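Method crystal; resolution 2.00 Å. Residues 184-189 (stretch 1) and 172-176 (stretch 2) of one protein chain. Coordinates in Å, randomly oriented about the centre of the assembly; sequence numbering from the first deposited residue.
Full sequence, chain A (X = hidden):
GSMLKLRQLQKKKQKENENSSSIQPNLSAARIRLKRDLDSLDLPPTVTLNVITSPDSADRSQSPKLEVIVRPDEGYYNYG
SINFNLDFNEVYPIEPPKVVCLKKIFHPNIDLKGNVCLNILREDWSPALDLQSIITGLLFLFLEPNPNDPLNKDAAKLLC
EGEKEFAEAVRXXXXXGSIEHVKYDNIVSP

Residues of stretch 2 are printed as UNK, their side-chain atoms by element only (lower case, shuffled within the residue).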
# COMPACT_ATOMS: atom_id res chain seq x y z
N TYR A 184 10.75 14.47 10.58
CA TYR A 184 9.78 13.97 9.63
C TYR A 184 9.95 14.69 8.31
O TYR A 184 10.52 15.79 8.26
CB TYR A 184 8.37 14.13 10.21
CG TYR A 184 8.17 13.21 11.40
CD1 TYR A 184 7.61 11.94 11.23
CD2 TYR A 184 8.59 13.57 12.67
CE1 TYR A 184 7.46 11.07 12.30
CE2 TYR A 184 8.44 12.71 13.75
CZ TYR A 184 7.87 11.46 13.56
OH TYR A 184 7.71 10.58 14.61
N ASP A 185 9.45 14.09 7.23
CA ASP A 185 9.59 14.69 5.90
C ASP A 185 8.64 15.86 5.65
O ASP A 185 7.53 15.88 6.16
CB ASP A 185 9.35 13.63 4.82
CG ASP A 185 10.46 12.60 4.77
OD1 ASP A 185 11.61 12.94 5.12
OD2 ASP A 185 10.17 11.47 4.35
N ASN A 186 9.10 16.81 4.86
CA ASN A 186 8.26 17.89 4.36
C ASN A 186 7.38 17.36 3.25
O ASN A 186 7.87 17.04 2.16
CB ASN A 186 9.15 19.02 3.85
CG ASN A 186 8.34 20.24 3.42
OD1 ASN A 186 7.29 20.12 2.79
ND2 ASN A 186 8.84 21.42 3.75
N ILE A 187 6.08 17.24 3.51
CA ILE A 187 5.17 16.71 2.50
C ILE A 187 4.08 17.70 2.04
O ILE A 187 3.16 17.31 1.34
CB ILE A 187 4.48 15.39 2.98
CG1 ILE A 187 3.58 15.66 4.20
CG2 ILE A 187 5.49 14.31 3.30
CD1 ILE A 187 2.78 14.43 4.64
N VAL A 188 4.22 18.97 2.41
CA VAL A 188 3.17 19.96 2.11
C VAL A 188 3.22 20.61 0.72
O VAL A 188 2.24 21.21 0.30
CB VAL A 188 3.09 21.05 3.20
CG1 VAL A 188 2.59 20.46 4.49
CG2 VAL A 188 4.45 21.69 3.41
N SER A 189 4.32 20.50 -0.00
CA SER A 189 4.34 21.04 -1.37
C SER A 189 3.28 20.35 -2.25
O SER A 189 3.10 19.13 -2.15
CB SER A 189 5.74 20.94 -1.98
OG SER A 189 6.71 21.60 -1.17
N UNK A 172 3.48 20.63 12.15
CA UNK A 172 4.93 20.78 12.26
C UNK A 172 5.68 19.68 11.50
O UNK A 172 6.60 19.95 10.74
c UNK A 172 7.07 20.32 15.53
c UNK A 172 7.67 21.71 13.55
c UNK A 172 6.86 20.53 14.03
c UNK A 172 5.36 20.73 13.73
N UNK A 173 5.31 18.43 11.76
CA UNK A 173 6.00 17.29 11.15
C UNK A 173 5.85 17.24 9.63
O UNK A 173 6.80 16.91 8.92
c UNK A 173 5.55 15.98 11.79
c UNK A 173 5.94 15.96 13.26
o UNK A 173 4.12 15.85 11.69
N UNK A 174 4.65 17.58 9.13
CA UNK A 174 4.39 17.64 7.69
C UNK A 174 5.20 18.72 7.00
O UNK A 174 5.42 18.64 5.79
c UNK A 174 1.95 16.74 7.75
s UNK A 174 0.43 16.72 6.78
c UNK A 174 -0.07 18.43 6.83
c UNK A 174 2.90 17.88 7.37
N UNK A 175 5.64 19.72 7.76
CA UNK A 175 6.50 20.78 7.23
C UNK A 175 7.97 20.43 7.41
O UNK A 175 8.84 21.29 7.23
o UNK A 175 4.94 22.61 7.60
c UNK A 175 6.22 22.11 7.93
N UNK A 176 8.25 19.19 7.79
CA UNK A 176 9.62 18.76 7.96
C UNK A 176 10.20 18.94 9.36
O UNK A 176 11.40 18.77 9.55

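Position 172 carries four side-chain carbons and no other element. The chain forks at its second carbon, into two methyl ends. None of these atoms reaches stretch 1. A four-carbon chain forked there is leucine, so this is Leu172. It lies in the helix, with chi1 in the t well.

Position 173 has three side-chain atoms. The first carbon carries one oxygen and one carbon, so the branch is at CB. The methyl carbon lies 3.6 Å from CD2 of Tyr184. A beta-branched side chain with one hydroxyl and one methyl is threonine. In Thr173 the methyl CG2 meets the Tyr184 ring obliquely. The hydroxyl is hydrogen-bonded to a residue near the stretch. The backbone is also close, with Thr173 O 3.4 Å from Tyr184 CB.

Position 174 shows an unbranched chain of two carbons, a sulfur and a last carbon. The sulfur lies 3.9 Å from CD1 of Ile187, and CB lies 3.9 Å from CG1 of Val188. A thioether in this place means methionine. Met174 has the largest area of its stretch covered by stretch 1, and its side-chain contacts with Ile187 and Val188 are apolar.

Position 175 has one carbon followed by one oxygen. The oxygen is 4.3 Å from CG2 of Val188, a loose approach. This is serine. The CA-to-CB bond of Ser175 points away from stretch 1, and its OG is hydrogen-bonded to a residue near the stretch.

Position 176 has no side-chain atoms, so it is glycine. Its phi/psi of 91/11 would jam a CB against the carbonyl oxygen of the residue before. An ideal CB would also sit a tight 3.4 Å from Asn186 CB. Gly176 CA lies 3.1 Å from Tyr184 O, in a CA-H...O contact. Its N donates to Thr173 O at 2.9 Å, within stretch 2.

The contact rests on one hydrogen bond between the stretches. Ile187 N donates to Met174 O at 2.8 Å, with an angle of 157°. The same oxygen receives a CA-H...O contact from Asn186 CA at 3.3 Å. Asp185 O and Thr173 O lie 3.0 Å apart, but both are acceptors and form no bond. Apolar packing adds to the backbone contacts: the Tyr184 ring packs obliquely against the Thr173 methyl, while Ile187 and Val188 pack on Met174. Within stretch 1, a weak bond from Val188 N to Asn186 OD1, 3.3 Å long, links the residues before and after Ile187.

Stretch 2, residues 172-176: LTMSG
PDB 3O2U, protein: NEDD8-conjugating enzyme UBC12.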